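Local structure of Alr3790 protein (Anabaena sp., 3HIX) at residues A[13-18]-A[47-52]; A[20-25]-A[33-38]; A[27-32]-A[56-61]; A[39-44]-A[66-71]; A[71-76]-A[80-85]. The protein is of unknown function but adopts a rhodanese-like fold, which in active relatives transfers sulfur from a donor to an acceptor molecule. One frame throughout, in Å; residues are numbered along the deposited sequence.

All five contacts lie in one rhodanese-like alpha/beta domain, built on a parallel sheet with strand order 34-35, 15-18, 55-58, 80-82. Along the chain, contact 2 is nested within the loop closed by contact 1, contacts 3 and 4 each cross contact 1, and contact 5 comes last. Contacts 1 and 4 use helix 41-48, contacts 4 and 5 helix 62-74; contacts 4 and 5 share Leu71, and their centres are about 8 Å apart. Contacts 2 and 3, about 7 Å apart between centres, gather helix 22-26 and strand 29-30 against strands 34-35 and 55-58. Taken together, they fasten helices, connections and sheet into a single compact domain.

Contact 1: residues A[13-18]-A[47-52]; sequences AFTILD and SSLEKS
The beta-alpha-beta crossover that leads from strand 34-35 through helix 41-48 to strand 55-58 passes over the strand lying between them, 15-18, and here the end of that helix is fixed to that strand by Leu17 and Leu49. Leu49 is the first residue to leave helical geometry, so its side chain marks the point where the chain turns from the helix toward the next strand. The two backbones stay well apart, the CA atoms of Thr15 and Leu49 being 9.1 Å from each other, and the gap is spanned by side chains alone. Leu17 and Leu49 point at one another and meet tip to tip. CD1 of Leu49 does most of the touching, lying 4.1 Å from Leu17 CD2. Both leucines have CG anti to their own carbonyl carbon (chi1 -55° in Leu17, -48° in Leu49), which sends each forked end out toward the other residue. Thr15, two residues back on the same side of the strand, has a weak hydrogen bond between its hydroxyl and Arg53. Ile55 on the neighbouring strand packs against both leucines, so the pair belongs to the layer of apolar side chains between sheet and helices. Leu49 also uses its second methyl: CD2 comes to 4.5 Å from Thr15 CG2.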
# COMPACT_ATOMS: atom_id res chain seq x y z
N ALA A 13 13.58 5.76 6.13
CA ALA A 13 14.17 4.61 5.39
C ALA A 13 13.32 4.26 4.17
O ALA A 13 13.79 4.37 3.03
CB ALA A 13 14.29 3.39 6.31
N PHE A 14 12.08 3.85 4.40
CA PHE A 14 11.18 3.50 3.30
C PHE A 14 9.72 3.75 3.68
O PHE A 14 9.37 3.75 4.86
CB PHE A 14 11.37 2.04 2.89
CG PHE A 14 11.14 1.06 4.00
CD1 PHE A 14 12.17 0.71 4.87
CD2 PHE A 14 9.88 0.48 4.18
CE1 PHE A 14 11.95 -0.20 5.90
CE2 PHE A 14 9.66 -0.43 5.20
CZ PHE A 14 10.69 -0.77 6.07
N THR A 15 8.88 3.94 2.67
CA THR A 15 7.46 4.20 2.88
C THR A 15 6.65 3.00 2.43
O THR A 15 6.96 2.37 1.43
CB THR A 15 7.02 5.45 2.08
OG1 THR A 15 7.76 6.58 2.54
CG2 THR A 15 5.54 5.71 2.26
N ILE A 16 5.60 2.68 3.18
CA ILE A 16 4.76 1.54 2.83
C ILE A 16 3.40 2.04 2.35
O ILE A 16 2.78 2.88 3.00
CB ILE A 16 4.59 0.60 4.06
CG1 ILE A 16 5.97 0.11 4.51
CG2 ILE A 16 3.68 -0.57 3.70
CD1 ILE A 16 5.95 -0.78 5.74
N LEU A 17 2.96 1.54 1.21
CA LEU A 17 1.68 1.94 0.63
C LEU A 17 0.73 0.77 0.57
O LEU A 17 1.11 -0.32 0.14
CB LEU A 17 1.88 2.50 -0.79
CG LEU A 17 2.87 3.66 -0.98
CD1 LEU A 17 2.75 4.18 -2.40
CD2 LEU A 17 2.59 4.78 0.02
N ASP A 18 -0.50 0.99 1.01
CA ASP A 18 -1.55 -0.03 1.01
C ASP A 18 -2.44 0.39 -0.16
O ASP A 18 -3.08 1.43 -0.10
CB ASP A 18 -2.34 0.02 2.33
CG ASP A 18 -3.34 -1.13 2.46
OD1 ASP A 18 -3.85 -1.61 1.43
OD2 ASP A 18 -3.64 -1.53 3.61
N SER A 47 1.94 13.45 -5.95
CA SER A 47 1.83 14.71 -5.23
C SER A 47 2.32 14.64 -3.79
O SER A 47 2.53 15.67 -3.15
CB SER A 47 0.38 15.20 -5.24
OG SER A 47 -0.42 14.44 -4.36
N SER A 48 2.51 13.43 -3.28
CA SER A 48 2.93 13.26 -1.89
C SER A 48 4.34 12.71 -1.68
O SER A 48 4.94 12.92 -0.63
CB SER A 48 1.96 12.34 -1.15
OG SER A 48 0.62 12.75 -1.34
N LEU A 49 4.86 12.00 -2.68
CA LEU A 49 6.17 11.37 -2.53
C LEU A 49 7.16 11.71 -3.64
O LEU A 49 6.77 11.86 -4.80
CB LEU A 49 6.00 9.85 -2.48
CG LEU A 49 4.93 9.29 -1.55
CD1 LEU A 49 4.69 7.82 -1.84
CD2 LEU A 49 5.36 9.49 -0.10
N GLU A 50 8.43 11.83 -3.27
CA GLU A 50 9.47 12.10 -4.26
C GLU A 50 9.79 10.79 -4.95
O GLU A 50 9.76 9.72 -4.34
CB GLU A 50 10.73 12.67 -3.61
CG GLU A 50 11.06 12.12 -2.25
CD GLU A 50 10.33 12.85 -1.15
OE1 GLU A 50 10.52 14.09 -1.04
OE2 GLU A 50 9.57 12.21 -0.40
N LYS A 51 10.12 10.87 -6.24
CA LYS A 51 10.40 9.68 -7.03
C LYS A 51 11.66 8.90 -6.66
O LYS A 51 11.85 7.78 -7.12
CB LYS A 51 10.41 10.07 -8.51
CG LYS A 51 9.07 10.63 -8.98
CD LYS A 51 9.18 11.29 -10.34
CE LYS A 51 7.89 12.00 -10.71
NZ LYS A 51 6.77 11.04 -10.84
N SER A 52 12.51 9.49 -5.83
CA SER A 52 13.73 8.81 -5.41
C SER A 52 13.51 8.01 -4.13
O SER A 52 14.38 7.24 -3.71
CB SER A 52 14.84 9.83 -5.18
OG SER A 52 14.42 10.82 -4.26

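Contact 2: residues A[20-25]-A[33-38]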
# COMPACT_ATOMS: atom_id res chain seq x y z
N ARG A 20 -5.01 -1.39 -1.37
CA ARG A 20 -6.33 -2.02 -1.30
C ARG A 20 -7.40 -0.95 -1.11
O ARG A 20 -7.10 0.22 -0.89
CB ARG A 20 -6.39 -3.01 -0.13
CG ARG A 20 -5.37 -4.13 -0.22
CD ARG A 20 -5.34 -4.95 1.05
NE ARG A 20 -5.07 -4.11 2.22
CZ ARG A 20 -5.30 -4.48 3.48
NH1 ARG A 20 -5.79 -5.68 3.74
NH2 ARG A 20 -5.08 -3.63 4.47
N ASP A 21 -8.65 -1.37 -1.20
CA ASP A 21 -9.79 -0.48 -1.02
C ASP A 21 -9.66 0.16 0.36
O ASP A 21 -9.28 -0.51 1.32
CB ASP A 21 -11.08 -1.30 -1.09
CG ASP A 21 -12.25 -0.50 -1.61
OD1 ASP A 21 -12.20 -0.05 -2.77
OD2 ASP A 21 -13.23 -0.34 -0.85
N ARG A 22 -9.96 1.45 0.47
CA ARG A 22 -9.86 2.15 1.75
C ARG A 22 -10.67 1.47 2.85
O ARG A 22 -10.30 1.52 4.03
CB ARG A 22 -10.31 3.61 1.60
CG ARG A 22 -10.38 4.38 2.92
CD ARG A 22 -9.07 4.33 3.69
NE ARG A 22 -9.20 4.79 5.07
CZ ARG A 22 -8.87 6.01 5.50
NH1 ARG A 22 -8.39 6.91 4.65
NH2 ARG A 22 -9.02 6.32 6.78
N SER A 23 -11.78 0.84 2.47
CA SER A 23 -12.64 0.16 3.44
C SER A 23 -11.85 -0.99 4.05
O SER A 23 -11.99 -1.30 5.23
CB SER A 23 -13.89 -0.40 2.75
OG SER A 23 -13.56 -1.51 1.92
N THR A 24 -11.02 -1.62 3.22
CA THR A 24 -10.20 -2.74 3.64
C THR A 24 -9.08 -2.22 4.54
O THR A 24 -8.77 -2.82 5.57
CB THR A 24 -9.58 -3.44 2.41
OG1 THR A 24 -10.63 -3.85 1.53
CG2 THR A 24 -8.79 -4.66 2.84
N TYR A 25 -8.49 -1.10 4.15
CA TYR A 25 -7.42 -0.48 4.92
C TYR A 25 -7.91 -0.24 6.35
O TYR A 25 -7.21 -0.58 7.32
CB TYR A 25 -7.02 0.83 4.23
CG TYR A 25 -6.02 1.70 4.97
CD1 TYR A 25 -6.45 2.68 5.86
CD2 TYR A 25 -4.64 1.58 4.72
CE1 TYR A 25 -5.53 3.53 6.50
CE2 TYR A 25 -3.72 2.43 5.35
CZ TYR A 25 -4.18 3.40 6.23
OH TYR A 25 -3.27 4.24 6.84
N ALA A 33 1.58 2.40 7.31
CA ALA A 33 1.36 2.38 5.86
C ALA A 33 0.36 3.46 5.48
O ALA A 33 -0.54 3.77 6.24
CB ALA A 33 0.85 1.02 5.42
N MSE A 34 0.53 4.02 4.29
CA MSE A 34 -0.36 5.06 3.79
C MSE A 34 -1.45 4.46 2.91
O MSE A 34 -1.18 3.53 2.13
CB MSE A 34 0.41 6.08 2.97
CG MSE A 34 1.63 6.65 3.65
SE MSE A 34 2.50 7.89 2.44
CE MSE A 34 1.17 9.29 2.50
N ALA A 35 -2.66 4.99 3.03
CA ALA A 35 -3.78 4.53 2.22
C ALA A 35 -3.71 5.15 0.83
O ALA A 35 -3.85 6.35 0.66
CB ALA A 35 -5.09 4.92 2.88
N MSE A 36 -3.49 4.31 -0.18
CA MSE A 36 -3.43 4.81 -1.54
C MSE A 36 -4.03 3.78 -2.48
O MSE A 36 -3.33 3.08 -3.18
CB MSE A 36 -1.99 5.13 -1.94
CG MSE A 36 -1.52 6.52 -1.43
SE MSE A 36 0.14 7.10 -2.29
CE MSE A 36 0.59 8.58 -1.13
N PRO A 37 -5.37 3.68 -2.49
CA PRO A 37 -6.10 2.74 -3.34
C PRO A 37 -5.68 2.86 -4.81
O PRO A 37 -5.40 3.96 -5.29
CB PRO A 37 -7.55 3.13 -3.11
CG PRO A 37 -7.54 3.62 -1.68
CD PRO A 37 -6.30 4.47 -1.66
N ILE A 38 -5.64 1.73 -5.50
CA ILE A 38 -5.25 1.66 -6.91
C ILE A 38 -5.74 2.80 -7.79
O ILE A 38 -4.95 3.42 -8.51
CB ILE A 38 -5.72 0.32 -7.54
CG1 ILE A 38 -4.71 -0.79 -7.25
CG2 ILE A 38 -5.91 0.48 -9.05
CD1 ILE A 38 -3.42 -0.68 -8.05
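The chain leaves the parallel sheet after strand 15-18, turns into helix 22-26 and comes back as the neighbouring edge strand 34-35, so 20-25 and 33-38 are two limbs of a beta-alpha-beta crossover that also takes in the short strand 29-30. The backbones come nearest where the CA atoms of Arg20 and Pro37 are 5.2 Å apart. There the proline ring lies against the turn entering the helix, with Pro37 CG 3.5 Å from Arg20 O. The helix starts at once: Tyr25 N bonds to Asp21 O. The Arg20 guanidinium is engaged elsewhere, in a salt bridge with Asp18 and a hydrogen bond to Gly28 O.

Tyr25 carries the main contact. Its CG is anti to the backbone N (chi1 174°), which lays the ring over Ala35. Ala35 CB sits almost exactly over the ring centre, 3.6 Å from the centroid of Tyr25 and only 5° off the normal, a textbook CH-pi contact. At the far end of the ring the hydroxyl reaches back to residue 33, and Tyr25 OH donates to Ala33 O at 2.8 Å, with the donor tilted 21° from the carbonyl plane. The ring is thus fixed by its face and its hydroxyl, and it also stacks on His29. A phenylalanine here would probably keep the seat on Ala35 but leave the Ala33 carbonyl without its phenol partner. Arg22, bent at chi2, flanks the same alanine: its CD lies 4.1 Å from Ala35 CB.

Contact 3: residues A[27-32]-A[56-61]; sequences DGHIMG and YVYGAG. With MN (manganese (II) ion), chain D.
Tyr58 and Ile30 slide past each other in opposite directions, the phenol running outward from strand 55-58 while the isoleucine comes back over its ring. Ile30 CD1 lies over one face of Tyr58, set off toward the rim: it is 3.9 Å from the ring centroid and nearest to CE2, at 3.5 Å, a CH-pi contact. Tyr58 holds CG between its own N and carbonyl carbon (chi1 72°), a position that swings the ring away from the strand and carries the hydroxyl to the backbone of 29-30. Ile30 N donates to Tyr58 OH at 2.9 Å, almost straight at 169°, and Asp18 is a second, weak partner of the same oxygen. His29 touches this hydroxyl only through its CB, at 3.3 Å, while its ring turns away. His29 ND1 bonds to Ile30 O at 2.9 Å, approaching from above the carbonyl plane, and NE2 is held by Glu100.

In active rhodaneses the loop after this central strand carries the catalytic cysteine; here 59-61 reads Gly-Ala-Gly, so the domain probably does not work by that chemistry. At the far end Asp27 OD1 binds a manganese ion along with His102, His104 and three waters, one of which donates to Asp27 OD2. Because those histidines lie in a terminal six-histidine run that looks like a purification tag, the site is probably incidental; Glu100 appears to belong to the same tag. With ND1 donating and NE2 bonded to that carboxylate, in this construct the His29 ring is likely to carry positive charge.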
# COMPACT_ATOMS: atom_id res chain seq x y z
N ASP A 27 -10.02 -1.81 8.14
CA ASP A 27 -10.15 -3.05 8.90
C ASP A 27 -8.84 -3.56 9.44
O ASP A 27 -8.80 -4.51 10.23
CB ASP A 27 -10.76 -4.17 8.04
CG ASP A 27 -12.20 -3.89 7.67
OD1 ASP A 27 -12.82 -3.07 8.36
OD2 ASP A 27 -12.70 -4.50 6.70
N GLY A 28 -7.75 -2.95 8.99
CA GLY A 28 -6.44 -3.38 9.42
C GLY A 28 -5.39 -3.23 8.35
O GLY A 28 -5.53 -3.75 7.24
N HIS A 29 -4.32 -2.51 8.67
CA HIS A 29 -3.24 -2.31 7.73
C HIS A 29 -1.90 -2.34 8.46
O HIS A 29 -1.86 -2.30 9.69
CB HIS A 29 -3.41 -0.97 7.01
CG HIS A 29 -3.48 0.21 7.93
ND1 HIS A 29 -2.35 0.83 8.43
CD2 HIS A 29 -4.54 0.90 8.42
CE1 HIS A 29 -2.72 1.85 9.18
NE2 HIS A 29 -4.04 1.92 9.19
N ILE A 30 -0.82 -2.40 7.70
CA ILE A 30 0.52 -2.40 8.27
C ILE A 30 0.70 -1.06 8.97
O ILE A 30 0.40 0.00 8.42
CB ILE A 30 1.59 -2.58 7.15
CG1 ILE A 30 1.50 -4.00 6.58
CG2 ILE A 30 2.98 -2.29 7.70
CD1 ILE A 30 2.53 -4.30 5.50
N MSE A 31 1.18 -1.12 10.21
CA MSE A 31 1.38 0.09 10.98
C MSE A 31 2.23 1.09 10.21
O MSE A 31 3.32 0.76 9.74
CB MSE A 31 2.06 -0.24 12.32
CG MSE A 31 2.31 0.96 13.22
SE MSE A 31 2.96 0.42 14.98
CE MSE A 31 1.35 -0.44 15.63
N GLY A 32 1.73 2.31 10.08
CA GLY A 32 2.46 3.34 9.37
C GLY A 32 2.27 3.38 7.86
O GLY A 32 2.77 4.30 7.20
N TYR A 56 7.45 0.69 -0.72
CA TYR A 56 7.09 -0.71 -0.62
C TYR A 56 5.57 -0.76 -0.66
O TYR A 56 4.88 -0.08 0.11
CB TYR A 56 7.68 -1.29 0.66
CG TYR A 56 9.18 -1.38 0.55
CD1 TYR A 56 9.81 -2.59 0.26
CD2 TYR A 56 9.97 -0.23 0.63
CE1 TYR A 56 11.19 -2.65 0.03
CE2 TYR A 56 11.35 -0.28 0.40
CZ TYR A 56 11.95 -1.49 0.10
OH TYR A 56 13.30 -1.54 -0.16
N VAL A 57 5.05 -1.55 -1.59
CA VAL A 57 3.62 -1.64 -1.77
C VAL A 57 3.05 -3.03 -1.56
O VAL A 57 3.72 -4.04 -1.80
CB VAL A 57 3.20 -1.18 -3.18
CG1 VAL A 57 3.84 0.15 -3.51
CG2 VAL A 57 3.62 -2.22 -4.19
N TYR A 58 1.80 -3.06 -1.11
CA TYR A 58 1.09 -4.31 -0.93
C TYR A 58 -0.37 -4.03 -1.23
O TYR A 58 -0.89 -2.94 -0.95
CB TYR A 58 1.27 -4.87 0.51
CG TYR A 58 0.56 -4.14 1.62
CD1 TYR A 58 -0.68 -4.58 2.09
CD2 TYR A 58 1.14 -3.04 2.26
CE1 TYR A 58 -1.32 -3.95 3.16
CE2 TYR A 58 0.52 -2.41 3.33
CZ TYR A 58 -0.71 -2.86 3.78
OH TYR A 58 -1.33 -2.22 4.82
N GLY A 59 -1.02 -5.00 -1.85
CA GLY A 59 -2.42 -4.87 -2.18
C GLY A 59 -3.06 -6.18 -1.77
O GLY A 59 -2.48 -6.92 -0.98
N ALA A 60 -4.24 -6.47 -2.30
CA ALA A 60 -4.94 -7.71 -1.98
C ALA A 60 -4.64 -8.77 -3.03
O ALA A 60 -5.44 -9.00 -3.94
CB ALA A 60 -6.43 -7.44 -1.92
N GLY A 61 -3.49 -9.42 -2.89
CA GLY A 61 -3.10 -10.46 -3.82
C GLY A 61 -1.92 -10.03 -4.68
O GLY A 61 -1.64 -8.84 -4.81
MN MN D . -14.87 -2.41 8.29
O HOH W 1 -15.39 -4.10 6.79
O HOH W 2 -14.28 -1.19 6.37
O HOH W 3 -15.39 -3.40 10.13

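Contact 4: residues A[39-44]-A[66-71]; sequences EDLVDR and SQAVNL
Apolar touches make up the whole of this contact, and they come in two pairs. Leu41 meets Ala68 most closely, its CD2 methyl standing 3.6 Å from Ala68 CB. The leucine reaches there with CG anti to its backbone N (chi1 180°), stretching one branch across to the small residue on the facing helix; the same methyl also lies 3.9 Å from Ala68 O. The short alanine side chain lets the leucine come right up to the helix backbone. In the second pair Val42 and Leu71 cross at about a right angle, and Val42 CG2 rests 4.1 Å from Leu71 CB and marginally nearer the Leu71 O. These are helices 41-48 and 62-74 of the rhodanese-like alpha/beta fold, lying beside each other on one face of the parallel sheet, with Leu41 and Ala68 in the buried layer and Val42 and Leu71 nearer the surface. Ile38, just ahead of the first helix, adds to the seam by touching Ala68.

Polar bonds run within each helix instead. Arg44 N bonds to Asp40 O at 2.9 Å in the opening turn of one, and in the other Asn70 N bonds to Ser66 O and Leu71 N to Gln67 O.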
# COMPACT_ATOMS: atom_id res chain seq x y z
N GLU A 39 -7.03 3.08 -7.75
CA GLU A 39 -7.61 4.13 -8.57
C GLU A 39 -6.99 5.52 -8.41
O GLU A 39 -6.99 6.30 -9.36
CB GLU A 39 -9.12 4.21 -8.35
CG GLU A 39 -9.90 2.97 -8.76
CD GLU A 39 -9.62 1.76 -7.88
OE1 GLU A 39 -9.23 1.95 -6.71
OE2 GLU A 39 -9.80 0.62 -8.36
N ASP A 40 -6.48 5.84 -7.22
CA ASP A 40 -5.88 7.17 -6.99
C ASP A 40 -4.39 7.12 -6.71
O ASP A 40 -3.78 8.15 -6.41
CB ASP A 40 -6.57 7.87 -5.83
CG ASP A 40 -7.94 8.40 -6.19
OD1 ASP A 40 -8.03 9.17 -7.17
OD2 ASP A 40 -8.92 8.04 -5.51
N LEU A 41 -3.80 5.94 -6.82
CA LEU A 41 -2.38 5.75 -6.54
C LEU A 41 -1.39 6.69 -7.24
O LEU A 41 -0.64 7.40 -6.57
CB LEU A 41 -1.99 4.31 -6.84
CG LEU A 41 -0.53 3.94 -6.60
CD1 LEU A 41 -0.12 4.21 -5.14
CD2 LEU A 41 -0.36 2.48 -6.94
N VAL A 42 -1.37 6.68 -8.56
CA VAL A 42 -0.43 7.55 -9.27
C VAL A 42 -0.60 9.01 -8.88
O VAL A 42 0.38 9.70 -8.65
CB VAL A 42 -0.55 7.40 -10.80
CG1 VAL A 42 0.40 8.37 -11.49
CG2 VAL A 42 -0.22 5.98 -11.21
N ASP A 43 -1.84 9.50 -8.80
CA ASP A 43 -2.09 10.89 -8.42
C ASP A 43 -1.54 11.22 -7.04
O ASP A 43 -0.73 12.13 -6.88
CB ASP A 43 -3.59 11.19 -8.42
CG ASP A 43 -4.17 11.26 -9.80
OD1 ASP A 43 -3.41 11.51 -10.76
OD2 ASP A 43 -5.40 11.09 -9.93
N ARG A 44 -1.97 10.45 -6.05
CA ARG A 44 -1.52 10.69 -4.68
C ARG A 44 -0.02 10.56 -4.48
O ARG A 44 0.60 11.42 -3.83
CB ARG A 44 -2.25 9.76 -3.72
CG ARG A 44 -3.74 10.01 -3.62
CD ARG A 44 -4.33 9.14 -2.53
NE ARG A 44 -5.77 9.33 -2.38
CZ ARG A 44 -6.51 8.69 -1.48
NH1 ARG A 44 -5.94 7.80 -0.67
NH2 ARG A 44 -7.81 8.92 -1.40
N SER A 66 1.26 -6.31 -8.14
CA SER A 66 2.04 -6.11 -9.36
C SER A 66 1.51 -4.94 -10.17
O SER A 66 2.29 -4.15 -10.70
CB SER A 66 2.00 -7.37 -10.24
OG SER A 66 2.82 -8.38 -9.71
N GLN A 67 0.19 -4.83 -10.29
CA GLN A 67 -0.40 -3.73 -11.04
C GLN A 67 0.07 -2.39 -10.46
O GLN A 67 0.50 -1.50 -11.18
CB GLN A 67 -1.93 -3.79 -10.98
CG GLN A 67 -2.61 -2.57 -11.60
CD GLN A 67 -4.13 -2.57 -11.46
OE1 GLN A 67 -4.80 -1.65 -11.91
NE2 GLN A 67 -4.67 -3.62 -10.84
N ALA A 68 -0.03 -2.25 -9.14
CA ALA A 68 0.39 -1.02 -8.47
C ALA A 68 1.88 -0.71 -8.67
O ALA A 68 2.26 0.43 -8.94
CB ALA A 68 0.07 -1.13 -6.97
N VAL A 69 2.73 -1.73 -8.56
CA VAL A 69 4.17 -1.52 -8.74
C VAL A 69 4.47 -1.06 -10.17
O VAL A 69 5.31 -0.20 -10.38
CB VAL A 69 4.97 -2.80 -8.46
CG1 VAL A 69 6.45 -2.55 -8.71
CG2 VAL A 69 4.75 -3.23 -7.02
N ASN A 70 3.80 -1.66 -11.14
CA ASN A 70 4.00 -1.31 -12.54
C ASN A 70 3.53 0.14 -12.78
O ASN A 70 4.20 0.91 -13.47
CB ASN A 70 3.26 -2.30 -13.44
CG ASN A 70 3.90 -3.69 -13.46
OD1 ASN A 70 3.26 -4.68 -13.80
ND2 ASN A 70 5.18 -3.75 -13.10
N LEU A 71 2.40 0.51 -12.20
CA LEU A 71 1.88 1.87 -12.34
C LEU A 71 2.85 2.91 -11.77
O LEU A 71 3.07 3.96 -12.38
CB LEU A 71 0.54 2.02 -11.62
CG LEU A 71 -0.70 1.43 -12.29
CD1 LEU A 71 -1.83 1.37 -11.30
CD2 LEU A 71 -1.07 2.28 -13.50

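Contact 5: residues A[71-76]-A[80-85]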
# COMPACT_ATOMS: atom_id res chain seq x y z
N LEU A 71 2.40 0.51 -12.20
CA LEU A 71 1.88 1.87 -12.34
C LEU A 71 2.85 2.91 -11.77
O LEU A 71 3.07 3.96 -12.38
CB LEU A 71 0.54 2.02 -11.62
CG LEU A 71 -0.70 1.43 -12.29
CD1 LEU A 71 -1.83 1.37 -11.30
CD2 LEU A 71 -1.07 2.28 -13.50
N LEU A 72 3.43 2.63 -10.61
CA LEU A 72 4.35 3.57 -9.98
C LEU A 72 5.67 3.67 -10.74
O LEU A 72 6.20 4.76 -10.92
CB LEU A 72 4.62 3.17 -8.52
CG LEU A 72 3.42 3.34 -7.58
CD1 LEU A 72 3.73 2.71 -6.22
CD2 LEU A 72 3.07 4.82 -7.43
N ARG A 73 6.19 2.54 -11.19
CA ARG A 73 7.44 2.57 -11.94
C ARG A 73 7.23 3.30 -13.26
O ARG A 73 8.09 4.06 -13.69
CB ARG A 73 7.96 1.16 -12.19
CG ARG A 73 8.46 0.47 -10.93
CD ARG A 73 9.06 -0.90 -11.25
NE ARG A 73 9.49 -1.59 -10.04
CZ ARG A 73 9.71 -2.90 -9.97
NH1 ARG A 73 9.54 -3.66 -11.04
NH2 ARG A 73 10.06 -3.45 -8.82
N SER A 74 6.09 3.07 -13.90
CA SER A 74 5.81 3.73 -15.17
C SER A 74 5.61 5.23 -14.95
O SER A 74 5.77 6.02 -15.87
CB SER A 74 4.57 3.14 -15.84
OG SER A 74 4.80 1.79 -16.23
N ALA A 75 5.28 5.61 -13.72
CA ALA A 75 5.07 7.02 -13.39
C ALA A 75 6.38 7.73 -13.08
O ALA A 75 6.40 8.94 -12.85
CB ALA A 75 4.11 7.15 -12.22
N GLY A 76 7.48 6.98 -13.05
CA GLY A 76 8.76 7.60 -12.77
C GLY A 76 9.36 7.32 -11.40
O GLY A 76 10.41 7.86 -11.09
N VAL A 80 10.51 0.97 -6.39
CA VAL A 80 9.23 0.44 -5.96
C VAL A 80 9.35 -1.06 -5.88
O VAL A 80 9.71 -1.71 -6.86
CB VAL A 80 8.11 0.80 -6.95
CG1 VAL A 80 6.74 0.40 -6.39
CG2 VAL A 80 8.15 2.30 -7.26
N SER A 81 9.06 -1.62 -4.72
CA SER A 81 9.14 -3.06 -4.55
C SER A 81 7.86 -3.59 -3.92
O SER A 81 7.10 -2.84 -3.30
CB SER A 81 10.35 -3.43 -3.71
OG SER A 81 10.43 -2.62 -2.56
N GLU A 82 7.64 -4.88 -4.10
CA GLU A 82 6.46 -5.56 -3.60
C GLU A 82 6.70 -6.24 -2.25
O GLU A 82 7.79 -6.75 -1.99
CB GLU A 82 6.05 -6.62 -4.64
CG GLU A 82 5.97 -6.06 -6.06
CD GLU A 82 6.57 -6.98 -7.11
OE1 GLU A 82 5.82 -7.76 -7.72
OE2 GLU A 82 7.81 -6.92 -7.31
N LEU A 83 5.70 -6.20 -1.38
CA LEU A 83 5.79 -6.91 -0.11
C LEU A 83 5.00 -8.18 -0.39
O LEU A 83 3.77 -8.19 -0.28
CB LEU A 83 5.14 -6.13 1.03
CG LEU A 83 5.90 -4.93 1.59
CD1 LEU A 83 5.07 -4.31 2.70
CD2 LEU A 83 7.28 -5.35 2.13
N LYS A 84 5.72 -9.23 -0.78
CA LYS A 84 5.12 -10.52 -1.11
C LYS A 84 4.25 -11.08 0.02
O LYS A 84 4.66 -11.10 1.19
CB LYS A 84 6.21 -11.54 -1.46
CG LYS A 84 6.91 -11.28 -2.79
CD LYS A 84 8.13 -10.38 -2.65
CE LYS A 84 9.41 -11.20 -2.58
NZ LYS A 84 9.61 -12.01 -3.83
N GLY A 85 3.07 -11.55 -0.34
CA GLY A 85 2.15 -12.10 0.64
C GLY A 85 1.30 -11.04 1.33
O GLY A 85 0.39 -11.37 2.09
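Arg73 holds CG anti to its carbonyl carbon (chi1 -70°) and then runs fully extended to NE, a course that takes it off the end of helix 62-74 and slantwise past Val80 to the carbonyl of that residue. Val80 has CG1 anti to its backbone N, and its two methyls spread toward the helix. The guanidinium meets Val80 O edge-on: NH2 donates at 2.6 Å with an N-H...O angle of 155°, arriving nearly along the C=O axis (168°), and NE adds a weak bond to the same oxygen. On the way, Arg73 CG packs 4.0 Å from Val80 CB. Leu72 crosses Val80 at about a right angle, and its CD1 lies 3.8 Å from Val80 CG1 while its CB is equally close to Val80 CG2.

This is the second half of a beta-alpha-beta unit, in which helix 62-74 hands the chain over to strand 80-82, the edge of the parallel sheet. Between them the helix closes in a Schellman motif at Gly76, whose N bonds to Arg73 O at 3.1 Å. Val57 of the adjoining strand and Val69 of the helix also pack on Val80. A glycine in its place lacks both methyls and would probably leave Leu72 and the Arg73 stem without a surface to rest on, opening a gap between helix and strand. Glu82 OE2 stands 4.4 Å from Arg73 NH2, well out of the guanidinium plane, so the carboxylate probably contributes long-range attraction, while the directed grip of the arginine goes to the strand's backbone carbonyl.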